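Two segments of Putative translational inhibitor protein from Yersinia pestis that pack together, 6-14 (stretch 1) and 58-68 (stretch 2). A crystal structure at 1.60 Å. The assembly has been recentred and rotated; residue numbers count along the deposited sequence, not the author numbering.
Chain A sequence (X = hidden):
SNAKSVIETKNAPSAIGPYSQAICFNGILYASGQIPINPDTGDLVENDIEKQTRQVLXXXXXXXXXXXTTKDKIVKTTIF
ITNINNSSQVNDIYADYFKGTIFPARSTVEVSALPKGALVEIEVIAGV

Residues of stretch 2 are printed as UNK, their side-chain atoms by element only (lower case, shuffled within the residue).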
ATOM      1  N   VAL A   6       4.738  20.093  -0.246  1.00 17.67           N
ATOM      2  CA  VAL A   6       3.313  19.815  -0.316  1.00 19.29           C
ATOM      3  C   VAL A   6       2.808  20.139  -1.709  1.00 20.98           C
ATOM      4  O   VAL A   6       3.331  21.040  -2.393  1.00 20.63           O
ATOM      5  CB  VAL A   6       2.540  20.597   0.764  1.00 19.11           C
ATOM      6  CG1 VAL A   6       2.437  22.090   0.359  1.00 18.76           C
ATOM      7  CG2 VAL A   6       1.153  20.033   0.931  1.00 22.99           C
ATOM      8  N   ILE A   7       1.780  19.399  -2.145  1.00 18.06           N
ATOM      9  CA  ILE A   7       1.021  19.698  -3.363  1.00 17.12           C
ATOM     10  C   ILE A   7      -0.388  20.088  -2.941  1.00 17.83           C
ATOM     11  O   ILE A   7      -1.041  19.361  -2.178  1.00 19.16           O
ATOM     12  CB  ILE A   7       0.954  18.505  -4.329  1.00 21.44           C
ATOM     13  CG1 ILE A   7       2.353  18.064  -4.781  1.00 23.57           C
ATOM     14  CG2 ILE A   7       0.085  18.873  -5.528  1.00 19.93           C
ATOM     15  CD1 ILE A   7       3.121  19.143  -5.519  1.00 23.07           C
ATOM     16  N   GLU A   8      -0.843  21.259  -3.401  1.00 17.34           N
ATOM     17  CA  GLU A   8      -2.177  21.769  -3.074  1.00 19.62           C
ATOM     18  C   GLU A   8      -2.753  22.362  -4.349  1.00 21.74           C
ATOM     19  O   GLU A   8      -2.134  23.256  -4.945  1.00 20.29           O
ATOM     20  CB  GLU A   8      -2.110  22.850  -1.980  1.00 23.23           C
ATOM     21  CG  GLU A   8      -1.287  22.481  -0.744  1.00 32.05           C
ATOM     22  CD  GLU A   8      -1.021  23.678   0.210  1.00 51.78           C
ATOM     23  OE1 GLU A   8      -0.345  24.657  -0.205  1.00 49.60           O
ATOM     24  OE2 GLU A   8      -1.471  23.621   1.384  1.00 47.81           O
ATOM     25  N   THR A   9      -3.924  21.879  -4.762  1.00 16.22           N
ATOM     26  CA  THR A   9      -4.641  22.442  -5.909  1.00 17.84           C
ATOM     27  C   THR A   9      -6.146  22.418  -5.677  1.00 22.01           C
ATOM     28  O   THR A   9      -6.688  21.407  -5.222  1.00 18.98           O
ATOM     29  CB  THR A   9      -4.307  21.724  -7.229  1.00 24.19           C
ATOM     30  OG1 THR A   9      -5.154  22.251  -8.261  1.00 26.81           O
ATOM     31  CG2 THR A   9      -4.506  20.223  -7.177  1.00 22.79           C
ATOM     32  N   LYS A  10      -6.821  23.546  -6.005  1.00 20.23           N
ATOM     33  CA  LYS A  10      -8.274  23.556  -5.948  1.00 21.23           C
ATOM     34  C   LYS A  10      -8.915  22.680  -7.025  1.00 20.90           C
ATOM     35  O   LYS A  10     -10.141  22.463  -6.976  1.00 22.38           O
ATOM     36  CB  LYS A  10      -8.811  25.004  -6.074  1.00 24.72           C
ATOM     37  CG  LYS A  10      -8.554  25.888  -4.850  1.00 36.32           C
ATOM     38  CD  LYS A  10      -8.992  25.200  -3.560  1.00 40.56           C
ATOM     39  CE  LYS A  10      -9.379  26.202  -2.475  1.00 51.24           C
ATOM     40  NZ  LYS A  10      -8.291  27.178  -2.193  1.00 56.67           N
ATOM     41  N   ASN A  11      -8.152  22.183  -8.004  1.00 20.93           N
ATOM     42  CA  ASN A  11      -8.720  21.279  -8.999  1.00 18.96           C
ATOM     43  C   ASN A  11      -8.787  19.822  -8.564  1.00 18.36           C
ATOM     44  O   ASN A  11      -9.291  18.988  -9.327  1.00 20.04           O
ATOM     45  CB  ASN A  11      -7.940  21.396 -10.306  1.00 24.46           C
ATOM     46  CG  ASN A  11      -8.143  22.757 -10.941  1.00 32.07           C
ATOM     47  OD1 ASN A  11      -9.248  23.320 -10.879  1.00 37.57           O
ATOM     48  ND2 ASN A  11      -7.091  23.306 -11.484  1.00 33.23           N
ATOM     49  N   ALA A  12      -8.316  19.477  -7.370  1.00 17.43           N
ATOM     50  CA  ALA A  12      -8.613  18.192  -6.758  1.00 17.36           C
ATOM     51  C   ALA A  12      -9.379  18.445  -5.474  1.00 15.82           C
ATOM     52  O   ALA A  12      -9.337  19.551  -4.931  1.00 18.50           O
ATOM     53  CB  ALA A  12      -7.337  17.384  -6.445  1.00 18.02           C
ATOM     54  N   PRO A  13     -10.070  17.434  -4.942  1.00 18.13           N
ATOM     55  CA  PRO A  13     -10.878  17.637  -3.733  1.00 16.99           C
ATOM     56  C   PRO A  13     -10.057  18.187  -2.584  1.00 18.08           C
ATOM     57  O   PRO A  13      -8.938  17.733  -2.329  1.00 20.82           O
ATOM     58  CB  PRO A  13     -11.368  16.218  -3.412  1.00 19.43           C
ATOM     59  CG  PRO A  13     -11.494  15.566  -4.732  1.00 18.95           C
ATOM     60  CD  PRO A  13     -10.278  16.086  -5.511  1.00 19.38           C
ATOM     61  N   SER A  14     -10.645  19.139  -1.848  1.00 21.78           N
ATOM     62  CA  SER A  14     -10.004  19.571  -0.616  1.00 21.20           C
ATOM     63  C   SER A  14      -9.894  18.404   0.355  1.00 23.05           C
ATOM     64  O   SER A  14     -10.796  17.571   0.452  1.00 30.00           O
ATOM     65  CB  SER A  14     -10.795  20.703   0.030  1.00 31.36           C
ATOM     66  OG  SER A  14     -10.968  21.745  -0.908  1.00 39.22           O
ATOM     67  N   UNK A  58      -9.627  11.822 -12.982  1.00 14.16           N
ATOM     68  CA  UNK A  58      -9.488  13.269 -13.188  1.00 14.44           C
ATOM     69  C   UNK A  58      -8.891  13.949 -11.965  1.00 15.15           C
ATOM     70  O   UNK A  58      -8.098  14.902 -12.103  1.00 16.82           O
ATOM     71  c   UNK A  58     -11.366  13.592 -14.953  1.00 22.92           C
ATOM     72  c   UNK A  58     -10.455  14.163 -16.046  1.00 26.64           C
ATOM     73  n   UNK A  58      -9.498  16.289 -17.128  1.00 44.84           N
ATOM     74  c   UNK A  58     -10.851  13.905 -13.530  1.00 17.33           C
ATOM     75  c   UNK A  58     -10.354  15.688 -16.002  1.00 41.19           C
ATOM     76  N   UNK A  59      -9.273  13.497 -10.762  1.00 14.30           N
ATOM     77  CA  UNK A  59      -8.709  14.072  -9.541  1.00 13.73           C
ATOM     78  C   UNK A  59      -7.217  13.786  -9.446  1.00 14.49           C
ATOM     79  O   UNK A  59      -6.426  14.675  -9.104  1.00 15.44           O
ATOM     80  o   UNK A  59     -11.275  14.892  -8.924  1.00 16.00           O
ATOM     81  c   UNK A  59     -10.881  13.978  -8.215  1.00 15.29           C
ATOM     82  n   UNK A  59     -11.665  13.366  -7.325  1.00 16.96           N
ATOM     83  c   UNK A  59      -9.440  13.512  -8.301  1.00 14.05           C
ATOM     84  N   UNK A  60      -6.815  12.561  -9.768  1.00 14.14           N
ATOM     85  CA  UNK A  60      -5.388  12.231  -9.826  1.00 15.90           C
ATOM     86  C   UNK A  60      -4.670  13.116 -10.833  1.00 14.81           C
ATOM     87  O   UNK A  60      -3.609  13.654 -10.542  1.00 16.35           O
ATOM     88  c   UNK A  60      -5.189  10.744 -10.176  1.00 15.38           C
ATOM     89  c   UNK A  60      -5.805   8.340  -9.395  1.00 15.46           C
ATOM     90  c   UNK A  60      -3.714  10.468 -10.627  1.00 15.24           C
ATOM     91  c   UNK A  60      -5.620   9.856  -8.998  1.00 13.90           C
ATOM     92  N   UNK A  61      -5.232  13.269 -12.028  1.00 13.43           N
ATOM     93  CA  UNK A  61      -4.573  14.092 -13.034  1.00 14.91           C
ATOM     94  C   UNK A  61      -4.334  15.507 -12.512  1.00 16.70           C
ATOM     95  O   UNK A  61      -3.263  16.083 -12.731  1.00 17.98           O
ATOM     96  c   UNK A  61      -4.613  14.500 -15.509  1.00 18.95           C
ATOM     97  o   UNK A  61      -3.799  13.660 -15.930  1.00 20.96           O
ATOM     98  c   UNK A  61      -5.420  14.100 -14.309  1.00 14.59           C
ATOM     99  o   UNK A  61      -4.845  15.605 -16.057  1.00 22.91           O
ATOM    100  N   UNK A  62      -5.324  16.091 -11.821  1.00 14.49           N
ATOM    101  CA  UNK A  62      -5.149  17.445 -11.287  1.00 15.71           C
ATOM    102  C   UNK A  62      -3.967  17.530 -10.324  1.00 15.25           C
ATOM    103  O   UNK A  62      -3.249  18.550 -10.295  1.00 17.24           O
ATOM    104  c   UNK A  62      -6.428  17.914 -10.577  1.00 16.69           C
ATOM    105  N   UNK A  63      -3.787  16.502  -9.487  1.00 14.40           N
ATOM    106  CA  UNK A  63      -2.687  16.483  -8.539  1.00 14.93           C
ATOM    107  C   UNK A  63      -1.356  16.395  -9.274  1.00 16.20           C
ATOM    108  O   UNK A  63      -0.426  17.155  -8.990  1.00 17.97           O
ATOM    109  c   UNK A  63      -4.103  15.591  -6.734  1.00 17.54           C
ATOM    110  c   UNK A  63      -1.597  15.129  -6.698  1.00 16.02           C
ATOM    111  c   UNK A  63      -2.875  15.313  -7.562  1.00 14.78           C
ATOM    112  N   UNK A  64      -1.281  15.534 -10.295  1.00 15.15           N
ATOM    113  CA  UNK A  64      -0.060  15.419 -11.083  1.00 16.42           C
ATOM    114  C   UNK A  64       0.291  16.759 -11.727  1.00 16.14           C
ATOM    115  O   UNK A  64       1.444  17.196 -11.682  1.00 17.02           O
ATOM    116  c   UNK A  64      -0.251  14.374 -12.172  1.00 14.46           C
ATOM    117  c   UNK A  64      -0.761  12.049 -12.886  1.00 19.80           C
ATOM    118  c   UNK A  64       0.593  12.480 -10.753  1.00 19.49           C
ATOM    119  c   UNK A  64      -0.539  12.967 -11.669  1.00 16.63           C
ATOM    120  N   UNK A  65      -0.697  17.406 -12.361  1.00 17.76           N
ATOM    121  CA  UNK A  65      -0.428  18.678 -13.052  1.00 17.89           C
ATOM    122  C   UNK A  65       0.083  19.732 -12.088  1.00 19.08           C
ATOM    123  O   UNK A  65       1.002  20.483 -12.424  1.00 20.38           O
ATOM    124  c   UNK A  65      -3.410  18.866 -15.572  1.00 28.86           C
ATOM    125  c   UNK A  65      -1.075  18.085 -15.924  1.00 31.55           C
ATOM    126  c   UNK A  65      -2.165  18.285 -14.907  1.00 24.99           C
ATOM    127  c   UNK A  65      -1.688  19.174 -13.752  1.00 19.37           C
ATOM    128  N   UNK A  66      -0.502  19.806 -10.890  1.00 17.19           N
ATOM    129  CA  UNK A  66      -0.062  20.825  -9.942  1.00 19.67           C
ATOM    130  C   UNK A  66       1.378  20.575  -9.527  1.00 21.19           C
ATOM    131  O   UNK A  66       2.135  21.532  -9.272  1.00 22.36           O
ATOM    132  o   UNK A  66      -1.290  23.565  -9.074  1.00 21.41           O
ATOM    133  c   UNK A  66      -0.595  21.816  -7.628  1.00 20.47           C
ATOM    134  c   UNK A  66      -0.663  23.239  -8.078  1.00 21.82           C
ATOM    135  c   UNK A  66      -0.990  20.823  -8.731  1.00 20.38           C
ATOM    136  n   UNK A  66      -0.008  24.119  -7.319  1.00 25.11           N
ATOM    137  N   UNK A  67       1.772  19.295  -9.462  1.00 18.48           N
ATOM    138  CA  UNK A  67       3.147  18.901  -9.171  1.00 20.05           C
ATOM    139  C   UNK A  67       4.091  19.101 -10.348  1.00 24.04           C
ATOM    140  O   UNK A  67       5.292  18.894 -10.183  1.00 24.19           O
ATOM    141  c   UNK A  67       3.203  17.425  -8.727  1.00 20.38           C
ATOM    142  N   UNK A  68       3.589  19.483 -11.516  1.00 18.64           N
ATOM    143  CA  UNK A  68       4.440  19.646 -12.675  1.00 21.40           C
ATOM    144  C   UNK A  68       4.864  18.332 -13.295  1.00 17.99           C
ATOM    145  O   UNK A  68       5.912  18.261 -13.950  1.00 22.72           O
TER
HETATM  146  O   HOH W   1       1.279  22.872  -4.841  1.00 21.05           O
HETATM  147  O   HOH W   2      -4.105  21.005 -11.181  1.00 28.80           O
HETATM  148  O   HOH W   3     -10.539  16.755 -10.725  1.00 25.40           O

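Position 58 carries four carbons in a row ending in a nitrogen, an unbranched chain that does not reach stretch 1; this is Lys58. At 59 two carbons, the second bearing one oxygen and one nitrogen, lie with the nitrogen against the ring of Pro13; this is Asn59. Its ND2 lies 3.4 Å from CG of Pro13, and its OD1 accepts a hydrogen bond of 2.7 Å from the oxygen of water 3, which also donates to O of Asn11 at 2.9 Å.

Position 60 has four carbons forked at the first, one arm two carbons long: Ile60, its CA-to-CB bond directed away from stretch 1. Position 61 has two carbons, the second carrying two oxygens, and is out of reach of stretch 1: Asp61. A single carbon at 62 points toward stretch 1 and approaches the turn closely. It belongs to Ala62, whose CB is 3.3 Å from O of Asn11 and 3.8 Å from CB of Asn11, so the small side chain lets the turn come down onto the helix.

At 63, one carbon carries two more, and the fork reaches both Ile7 and Ala12. This is Val63, with CG2 3.7 Å from CB of Ala12 and CG1 4.3 Å from CG2 of Ile7. Positions 64 and 65 each hold four carbons forked at the second. They are Leu64, buried and directed away, and Leu65, exposed; neither touches stretch 1.

Position 66 shows three carbons, the third bearing one oxygen and one nitrogen, a longer amide than that of Asn59; the chain lies along Ile7 and Thr9 with its terminal amide near Glu8. This is Gln66. Its CG packs 3.7 Å from CG2 of Ile7 and 3.7 Å from CB of Thr9. NE2 lies 3.3 Å from O of Glu8, but the angle is too poor for a hydrogen bond; it donates instead to the oxygen of water 1 at 3.1 Å, which also accepts from N of Glu8 at 3.0 Å. The lone carbon at 67 is 3.6 Å from CD1 of Ile7; this is Ala67. Position 68 has no side chain: Gly68, whose positive phi, which favours glycine, belongs to the Schellman motif closing the helix.

The contact thus rests on apolar packing and water bridges, with no direct hydrogen bond between the stretches. Ile7 lies against Val63, Gln66 and Ala67, while the type I turn from Thr9 to Ala12 brings Ala12 to Ala62 and Val63. Within that turn, N of Asn11 donates to OG1 of Thr9 at 3.0 Å. Waters 1 and 3 link polar groups across the interface.

Stretch 2 (58-68) KNIDAVLLQAG
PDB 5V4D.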